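Local coordinates for protein mitochondrial association factor 1 (Toxoplasma gondii, PDB 6BXS) that probably acts in the parasite's manipulation of host mitochondria, as a membrane-associated factor built around a macro domain, at residues S42-T47 with P210-R215; T189-V194 with T246-R251. All blocks are in the same frame, centred on the assembly; numbering follows the deposited sequence.

Contact 1: residues S42-T47 with P210-R215; sequences SKRVAT and PVEAIR
Arg44 and Glu212 interlock just ahead of two parallel strands: Arg44 reaches back to Pro210, while Glu212 reaches the backbone N of Arg44. Arg44 places CG beside its own backbone N (chi1 -49°). The side chains of Arg44 and Pro210 cross at about a right angle, and CD of Arg44 fills the corner between O and CD of Pro210, 3.8 Å from the latter. NE of Arg44 gives a hydrogen bond of 2.8 Å to Pro210 O, which lies almost in the guanidinium plane. Glu212 returns the gesture: its extended side chain brings OE2 to 2.8 Å from Arg44 N, a nearly straight bond (166° at the hydrogen) received on the anti side of the carboxylate. The same OE2 also rests on CB of Lys43. Between the two arms, Arg44 O takes the N-H groups of both Glu212 and Ala213, a double grip that leads into the strands. Regular parallel pairing follows, with Ala46 N bonded to Ala213 O and Arg215 N to Ala46 O.

On one face the methyl of Ala213 meets Val45 CG2 at 4.0 Å, while CB of Arg215 touches both Val45 CG1 and Thr47 OG1, the latter hydrogen-bonded to Leu36 O. On the other face Ala46 CB packs on Val211 CG1 at 3.7 Å. The arginine tips are engaged beyond the pair: Arg44 forms a salt bridge with Asp165, and Arg215 forms one with Asp38 and hydrogen bonds with Pro35 O and Gln255. This is central beta-sheet pairing of a macro domain, with strand 166-170 flanking 45-50, strand 253-256 flanking 213-216, and helix 179-202 covering Val211 and Ile214.

Contact 2: residues T189-V194 with T246-R251; sequences TMLGIV and TRFDPR. With SO4 (sulfate ion), chain D; SO4 (sulfate ion), chain G.
Val194 and Phe248 carry the apolar part of this contact, sliding past each other in opposite directions. Val194 CG1, anti to the backbone N (chi1 -180°), is 3.5 Å from Phe248 CD2 and also meets CG of Pro250 at 4.0 Å, so one methyl sits against both ring and proline. Leu191 crosses the phenylalanine at about a right angle, its CD2 lying 3.9 Å from Phe248 CE2 and touching CB of Arg247 as well. No hydrogen bond joins the two segments.

Within 246-251, Arg247 lays its CG over the centre of the Phe248 ring, 3.4 Å above the plane, on the face opposite the one that Val194 C and O approach.

The polar contacts go to two sulfates, probably from the crystallisation liquor. NH1 and NH2 of Arg247 both bond to O1 of one. The other is held by Arg251 through its backbone N, NE and NH1, the N to O4 bond being 2.8 Å and nearly straight.

Asp249, the first residue beyond helix 230-248, has positive phi and forms a salt bridge with Arg19. The contact thus joins the end of that helix, and the turn leading to strand 253-256, to helix 179-202, whose Val194 also packs on Ala244 of helix 230-248.

In the fold
The two contacts illustrate how a layered alpha/beta fold divides its chemistry. Contact 1 is buried and lies within the central sheet, where backbone hydrogen bonds and arginine and glutamate side chains do most of the joining. Contact 2, about 14 Å away between centres, is a surface contact of helix with helix end and turn, held by apolar side chains while its arginines face sulfate ions. Helix 179-202 belongs to both settings: it covers the sheet at contact 1 and supplies one side of contact 2, and Ile193 CG2 lies 3.9 Å from Ile214 CD1. Strand 213-216 is followed in the chain by helix 230-248. The segments of the two contacts alternate, 189-194 falling between 42-47 and 210-215, and 246-251 after both.

Contact 1: residues S42-T47 with P210-R215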
ATOM      1  N   SER A  42     -16.950   9.111  -0.083  1.00 41.98           N
ATOM      2  CA  SER A  42     -18.204   8.482  -0.479  1.00 43.57           C
ATOM      3  C   SER A  42     -18.081   6.962  -0.430  1.00 44.44           C
ATOM      4  O   SER A  42     -19.085   6.248  -0.438  1.00 44.09           O
ATOM      5  CB  SER A  42     -18.613   8.936  -1.880  1.00 43.11           C
ATOM      6  OG  SER A  42     -17.553   8.757  -2.804  1.00 46.71           O
ATOM      7  N   LYS A  43     -16.844   6.475  -0.380  1.00 37.96           N
ATOM      8  CA  LYS A  43     -16.584   5.042  -0.316  1.00 35.10           C
ATOM      9  C   LYS A  43     -15.389   4.752   0.587  1.00 33.14           C
ATOM     10  O   LYS A  43     -14.669   5.664   1.001  1.00 22.54           O
ATOM     11  CB  LYS A  43     -16.343   4.482  -1.719  1.00 37.88           C
ATOM     12  CG  LYS A  43     -15.079   4.993  -2.384  1.00 34.39           C
ATOM     13  CD  LYS A  43     -15.079   4.717  -3.881  1.00 44.26           C
ATOM     14  CE  LYS A  43     -16.119   5.559  -4.603  1.00 52.78           C
ATOM     15  NZ  LYS A  43     -15.838   5.673  -6.059  1.00 61.56           N
ATOM     16  N   ARG A  44     -15.190   3.474   0.889  1.00 29.37           N
ATOM     17  CA  ARG A  44     -14.140   3.060   1.809  1.00 31.62           C
ATOM     18  C   ARG A  44     -12.818   2.858   1.075  1.00 26.66           C
ATOM     19  O   ARG A  44     -12.590   1.819   0.454  1.00 23.76           O
ATOM     20  CB  ARG A  44     -14.540   1.776   2.532  1.00 29.81           C
ATOM     21  CG  ARG A  44     -15.941   1.808   3.137  1.00 31.55           C
ATOM     22  CD  ARG A  44     -16.248   0.512   3.873  1.00 29.45           C
ATOM     23  NE  ARG A  44     -15.106   0.092   4.679  1.00 28.05           N
ATOM     24  CZ  ARG A  44     -14.818   0.572   5.885  1.00 30.28           C
ATOM     25  NH1 ARG A  44     -13.745   0.135   6.527  1.00 35.84           N
ATOM     26  NH2 ARG A  44     -15.597   1.482   6.455  1.00 33.40           N
ATOM     27  N   VAL A  45     -11.954   3.864   1.157  1.00 19.50           N
ATOM     28  CA  VAL A  45     -10.657   3.833   0.493  1.00 23.39           C
ATOM     29  C   VAL A  45      -9.553   3.485   1.488  1.00 24.34           C
ATOM     30  O   VAL A  45      -9.389   4.164   2.499  1.00 26.30           O
ATOM     31  CB  VAL A  45     -10.331   5.186  -0.166  1.00 21.22           C
ATOM     32  CG1 VAL A  45      -9.046   5.089  -0.988  1.00 22.53           C
ATOM     33  CG2 VAL A  45     -11.489   5.648  -1.037  1.00 20.97           C
ATOM     34  N   ALA A  46      -8.807   2.424   1.193  1.00 20.64           N
ATOM     35  CA  ALA A  46      -7.663   2.031   2.007  1.00 26.72           C
ATOM     36  C   ALA A  46      -6.372   2.492   1.344  1.00 21.13           C
ATOM     37  O   ALA A  46      -6.083   2.120   0.211  1.00 19.88           O
ATOM     38  CB  ALA A  46      -7.645   0.525   2.213  1.00 24.73           C
ATOM     39  N   THR A  47      -5.598   3.304   2.054  1.00 19.63           N
ATOM     40  CA  THR A  47      -4.367   3.852   1.503  1.00 17.48           C
ATOM     41  C   THR A  47      -3.177   2.957   1.850  1.00 21.74           C
ATOM     42  O   THR A  47      -3.059   2.466   2.975  1.00 19.53           O
ATOM     43  CB  THR A  47      -4.120   5.279   2.013  1.00 22.95           C
ATOM     44  OG1 THR A  47      -5.256   6.095   1.692  1.00 20.35           O
ATOM     45  CG2 THR A  47      -2.877   5.874   1.371  1.00 23.63           C
ATOM     46  N   PRO A 210     -15.595  -3.513   4.070  1.00 27.05           N
ATOM     47  CA  PRO A 210     -14.914  -3.864   2.822  1.00 25.38           C
ATOM     48  C   PRO A 210     -13.991  -2.761   2.330  1.00 20.12           C
ATOM     49  O   PRO A 210     -14.236  -1.583   2.597  1.00 22.39           O
ATOM     50  CB  PRO A 210     -16.069  -4.074   1.842  1.00 21.89           C
ATOM     51  CG  PRO A 210     -17.154  -3.205   2.362  1.00 25.96           C
ATOM     52  CD  PRO A 210     -17.029  -3.249   3.856  1.00 28.12           C
ATOM     53  N   VAL A 211     -12.939  -3.147   1.619  1.00 18.67           N
ATOM     54  CA  VAL A 211     -12.100  -2.188   0.918  1.00 21.11           C
ATOM     55  C   VAL A 211     -12.670  -2.003  -0.482  1.00 23.79           C
ATOM     56  O   VAL A 211     -12.628  -2.919  -1.303  1.00 21.04           O
ATOM     57  CB  VAL A 211     -10.640  -2.648   0.833  1.00 20.05           C
ATOM     58  CG1 VAL A 211      -9.790  -1.589   0.141  1.00 19.37           C
ATOM     59  CG2 VAL A 211     -10.096  -2.945   2.224  1.00 24.95           C
ATOM     60  N   GLU A 212     -13.203  -0.816  -0.744  1.00 22.11           N
ATOM     61  CA  GLU A 212     -13.884  -0.540  -2.002  1.00 25.09           C
ATOM     62  C   GLU A 212     -12.943   0.147  -2.986  1.00 24.64           C
ATOM     63  O   GLU A 212     -13.193   0.168  -4.190  1.00 23.77           O
ATOM     64  CB  GLU A 212     -15.125   0.314  -1.745  1.00 23.84           C
ATOM     65  CG  GLU A 212     -15.966  -0.209  -0.584  1.00 27.63           C
ATOM     66  CD  GLU A 212     -17.247   0.571  -0.370  1.00 33.20           C
ATOM     67  OE1 GLU A 212     -18.331  -0.049  -0.386  1.00 43.13           O
ATOM     68  OE2 GLU A 212     -17.172   1.800  -0.164  1.00 31.51           O
ATOM     69  N   ALA A 213     -11.852   0.698  -2.465  1.00 20.59           N
ATOM     70  CA  ALA A 213     -10.818   1.285  -3.303  1.00 21.49           C
ATOM     71  C   ALA A 213      -9.490   1.272  -2.562  1.00 24.50           C
ATOM     72  O   ALA A 213      -9.465   1.249  -1.331  1.00 22.40           O
ATOM     73  CB  ALA A 213     -11.192   2.700  -3.699  1.00 26.35           C
ATOM     74  N   ILE A 214      -8.392   1.266  -3.313  1.00 19.99           N
ATOM     75  CA  ILE A 214      -7.068   1.402  -2.720  1.00 26.99           C
ATOM     76  C   ILE A 214      -6.325   2.592  -3.321  1.00 25.73           C
ATOM     77  O   ILE A 214      -6.269   2.759  -4.541  1.00 21.90           O
ATOM     78  CB  ILE A 214      -6.221   0.120  -2.888  1.00 27.17           C
ATOM     79  CG1 ILE A 214      -6.295  -0.405  -4.323  1.00 31.63           C
ATOM     80  CG2 ILE A 214      -6.698  -0.947  -1.912  1.00 30.87           C
ATOM     81  CD1 ILE A 214      -5.357  -1.573  -4.588  1.00 36.34           C
ATOM     82  N   ARG A 215      -5.771   3.420  -2.439  1.00 20.88           N
ATOM     83  CA  ARG A 215      -5.010   4.597  -2.834  1.00 19.80           C
ATOM     84  C   ARG A 215      -3.518   4.299  -2.733  1.00 23.27           C
ATOM     85  O   ARG A 215      -2.992   4.090  -1.638  1.00 23.08           O
ATOM     86  CB  ARG A 215      -5.390   5.792  -1.956  1.00 20.73           C
ATOM     87  CG  ARG A 215      -4.673   7.088  -2.294  1.00 20.88           C
ATOM     88  CD  ARG A 215      -5.331   8.271  -1.596  1.00 22.30           C
ATOM     89  NE  ARG A 215      -6.715   8.461  -2.030  1.00 22.65           N
ATOM     90  CZ  ARG A 215      -7.535   9.393  -1.553  1.00 26.93           C
ATOM     91  NH1 ARG A 215      -7.124  10.237  -0.615  1.00 23.72           N
ATOM     92  NH2 ARG A 215      -8.776   9.482  -2.014  1.00 24.40           N
TER

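Contact 2: residues T189-V194 with T246-R251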
ATOM      1  N   THR A 189       4.916  -7.769  -5.078  1.00 18.49           N
ATOM      2  CA  THR A 189       4.412  -6.769  -4.145  1.00 21.16           C
ATOM      3  C   THR A 189       2.987  -6.344  -4.509  1.00 23.43           C
ATOM      4  O   THR A 189       2.118  -6.246  -3.642  1.00 22.24           O
ATOM      5  CB  THR A 189       5.323  -5.527  -4.112  1.00 23.16           C
ATOM      6  OG1 THR A 189       6.647  -5.913  -3.722  1.00 24.37           O
ATOM      7  CG2 THR A 189       4.798  -4.491  -3.126  1.00 22.43           C
ATOM      8  N   MET A 190       2.751  -6.086  -5.792  1.00 20.93           N
ATOM      9  CA  MET A 190       1.425  -5.673  -6.244  1.00 18.27           C
ATOM     10  C   MET A 190       0.415  -6.800  -6.059  1.00 19.14           C
ATOM     11  O   MET A 190      -0.743  -6.550  -5.726  1.00 21.55           O
ATOM     12  CB  MET A 190       1.462  -5.235  -7.708  1.00 20.23           C
ATOM     13  CG  MET A 190       0.206  -4.496  -8.160  1.00 20.70           C
ATOM     14  SD  MET A 190      -0.112  -2.990  -7.214  1.00 24.98           S
ATOM     15  CE  MET A 190       1.309  -1.997  -7.663  1.00 20.74           C
ATOM     16  N   LEU A 191       0.853  -8.037  -6.277  1.00 20.34           N
ATOM     17  CA  LEU A 191       0.013  -9.200  -6.008  1.00 22.71           C
ATOM     18  C   LEU A 191      -0.352  -9.272  -4.527  1.00 22.01           C
ATOM     19  O   LEU A 191      -1.455  -9.684  -4.168  1.00 25.54           O
ATOM     20  CB  LEU A 191       0.716 -10.492  -6.431  1.00 23.81           C
ATOM     21  CG  LEU A 191       0.764 -10.836  -7.923  1.00 22.56           C
ATOM     22  CD1 LEU A 191       1.519 -12.140  -8.129  1.00 25.20           C
ATOM     23  CD2 LEU A 191      -0.634 -10.939  -8.516  1.00 22.09           C
ATOM     24  N   GLY A 192       0.582  -8.873  -3.669  1.00 22.63           N
ATOM     25  CA  GLY A 192       0.343  -8.858  -2.237  1.00 21.71           C
ATOM     26  C   GLY A 192      -0.741  -7.871  -1.850  1.00 21.70           C
ATOM     27  O   GLY A 192      -1.609  -8.173  -1.030  1.00 21.02           O
ATOM     28  N   ILE A 193      -0.690  -6.686  -2.447  1.00 17.26           N
ATOM     29  CA  ILE A 193      -1.669  -5.639  -2.181  1.00 20.43           C
ATOM     30  C   ILE A 193      -3.068  -6.056  -2.634  1.00 21.96           C
ATOM     31  O   ILE A 193      -4.021  -6.015  -1.858  1.00 18.29           O
ATOM     32  CB  ILE A 193      -1.274  -4.330  -2.891  1.00 23.36           C
ATOM     33  CG1 ILE A 193       0.055  -3.807  -2.340  1.00 22.89           C
ATOM     34  CG2 ILE A 193      -2.354  -3.267  -2.713  1.00 24.67           C
ATOM     35  CD1 ILE A 193       0.776  -2.865  -3.278  1.00 30.22           C
ATOM     36  N   VAL A 194      -3.182  -6.451  -3.896  1.00 17.03           N
ATOM     37  CA  VAL A 194      -4.471  -6.815  -4.473  1.00 21.55           C
ATOM     38  C   VAL A 194      -4.966  -8.140  -3.901  1.00 22.91           C
ATOM     39  O   VAL A 194      -6.167  -8.335  -3.712  1.00 19.72           O
ATOM     40  CB  VAL A 194      -4.381  -6.907  -6.009  1.00 22.77           C
ATOM     41  CG1 VAL A 194      -5.733  -7.278  -6.614  1.00 20.42           C
ATOM     42  CG2 VAL A 194      -3.886  -5.585  -6.588  1.00 18.31           C
ATOM     43  N   THR A 246      -5.338  -9.004 -13.699  1.00 22.02           N
ATOM     44  CA  THR A 246      -5.594 -10.248 -14.419  1.00 20.53           C
ATOM     45  C   THR A 246      -5.768 -11.418 -13.459  1.00 24.55           C
ATOM     46  O   THR A 246      -6.619 -12.280 -13.669  1.00 19.86           O
ATOM     47  CB  THR A 246      -4.449 -10.567 -15.402  1.00 25.39           C
ATOM     48  OG1 THR A 246      -4.494  -9.644 -16.497  1.00 20.75           O
ATOM     49  CG2 THR A 246      -4.563 -11.986 -15.951  1.00 29.36           C
ATOM     50  N   ARG A 247      -4.949 -11.449 -12.413  1.00 21.73           N
ATOM     51  CA  ARG A 247      -4.985 -12.536 -11.440  1.00 22.23           C
ATOM     52  C   ARG A 247      -6.289 -12.565 -10.646  1.00 24.93           C
ATOM     53  O   ARG A 247      -6.951 -13.602 -10.574  1.00 20.80           O
ATOM     54  CB  ARG A 247      -3.791 -12.425 -10.480  1.00 24.95           C
ATOM     55  CG  ARG A 247      -3.894 -13.263  -9.204  1.00 21.24           C
ATOM     56  CD  ARG A 247      -4.074 -14.749  -9.491  1.00 27.68           C
ATOM     57  NE  ARG A 247      -3.867 -15.563  -8.292  1.00 32.04           N
ATOM     58  CZ  ARG A 247      -4.829 -15.967  -7.466  1.00 36.59           C
ATOM     59  NH1 ARG A 247      -6.099 -15.650  -7.691  1.00 37.95           N
ATOM     60  NH2 ARG A 247      -4.518 -16.701  -6.406  1.00 42.69           N
ATOM     61  N   PHE A 248      -6.659 -11.429 -10.060  1.00 20.65           N
ATOM     62  CA  PHE A 248      -7.752 -11.397  -9.091  1.00 23.52           C
ATOM     63  C   PHE A 248      -9.066 -10.854  -9.658  1.00 22.03           C
ATOM     64  O   PHE A 248     -10.122 -11.064  -9.059  1.00 21.24           O
ATOM     65  CB  PHE A 248      -7.336 -10.571  -7.870  1.00 22.94           C
ATOM     66  CG  PHE A 248      -6.210 -11.185  -7.082  1.00 24.98           C
ATOM     67  CD1 PHE A 248      -6.426 -12.313  -6.304  1.00 29.30           C
ATOM     68  CD2 PHE A 248      -4.937 -10.641  -7.121  1.00 25.86           C
ATOM     69  CE1 PHE A 248      -5.395 -12.883  -5.580  1.00 28.46           C
ATOM     70  CE2 PHE A 248      -3.901 -11.207  -6.398  1.00 25.93           C
ATOM     71  CZ  PHE A 248      -4.132 -12.330  -5.628  1.00 24.07           C
ATOM     72  N   ASP A 249      -8.998 -10.173 -10.801  1.00 25.62           N
ATOM     73  CA  ASP A 249     -10.183  -9.586 -11.437  1.00 23.39           C
ATOM     74  C   ASP A 249     -11.040  -8.842 -10.409  1.00 24.05           C
ATOM     75  O   ASP A 249     -12.225  -9.128 -10.256  1.00 22.55           O
ATOM     76  CB  ASP A 249     -11.008 -10.678 -12.133  1.00 23.42           C
ATOM     77  CG  ASP A 249     -12.139 -10.115 -12.987  1.00 31.30           C
ATOM     78  OD1 ASP A 249     -12.030  -8.960 -13.447  1.00 28.69           O
ATOM     79  OD2 ASP A 249     -13.137 -10.833 -13.200  1.00 29.30           O
ATOM     80  N   PRO A 250     -10.433  -7.886  -9.691  1.00 24.92           N
ATOM     81  CA  PRO A 250     -11.079  -7.322  -8.503  1.00 27.64           C
ATOM     82  C   PRO A 250     -12.122  -6.246  -8.793  1.00 25.40           C
ATOM     83  O   PRO A 250     -12.121  -5.639  -9.864  1.00 25.74           O
ATOM     84  CB  PRO A 250      -9.901  -6.728  -7.736  1.00 27.67           C
ATOM     85  CG  PRO A 250      -8.962  -6.286  -8.808  1.00 24.59           C
ATOM     86  CD  PRO A 250      -9.124  -7.260  -9.950  1.00 21.63           C
ATOM     87  N   ARG A 251     -13.005  -6.023  -7.824  1.00 23.40           N
ATOM     88  CA  ARG A 251     -13.972  -4.934  -7.886  1.00 29.95           C
ATOM     89  C   ARG A 251     -13.365  -3.656  -7.329  1.00 26.52           C
ATOM     90  O   ARG A 251     -13.875  -2.560  -7.572  1.00 22.60           O
ATOM     91  CB  ARG A 251     -15.236  -5.288  -7.100  1.00 28.71           C
ATOM     92  CG  ARG A 251     -15.967  -6.524  -7.602  1.00 28.61           C
ATOM     93  CD  ARG A 251     -16.913  -7.084  -6.547  1.00 31.31           C
ATOM     94  NE  ARG A 251     -16.220  -7.357  -5.289  1.00 48.95           N
ATOM     95  CZ  ARG A 251     -16.787  -7.898  -4.215  1.00 41.25           C
ATOM     96  NH1 ARG A 251     -16.064  -8.098  -3.122  1.00 38.80           N
ATOM     97  NH2 ARG A 251     -18.070  -8.242  -4.229  1.00 47.71           N
TER
HETATM   98  S   SO4 D 501     -12.403  -7.461  -4.651  1.00 29.24           S
HETATM   99  O1  SO4 D 501     -11.068  -8.041  -4.764  1.00 31.79           O
HETATM  100  O2  SO4 D 501     -13.030  -7.917  -3.415  1.00 24.15           O
HETATM  101  O3  SO4 D 501     -12.304  -6.006  -4.641  1.00 26.53           O
HETATM  102  O4  SO4 D 501     -13.211  -7.885  -5.792  1.00 30.50           O
HETATM  103  S   SO4 G 504      -8.619 -16.735  -5.920  1.00 64.38           S
HETATM  104  O1  SO4 G 504      -7.214 -16.692  -5.515  1.00 50.15           O
HETATM  105  O2  SO4 G 504      -9.443 -17.156  -4.790  1.00 52.84           O
HETATM  106  O3  SO4 G 504      -9.043 -15.407  -6.359  1.00 56.85           O
HETATM  107  O4  SO4 G 504      -8.781 -17.685  -7.019  1.00 57.10           O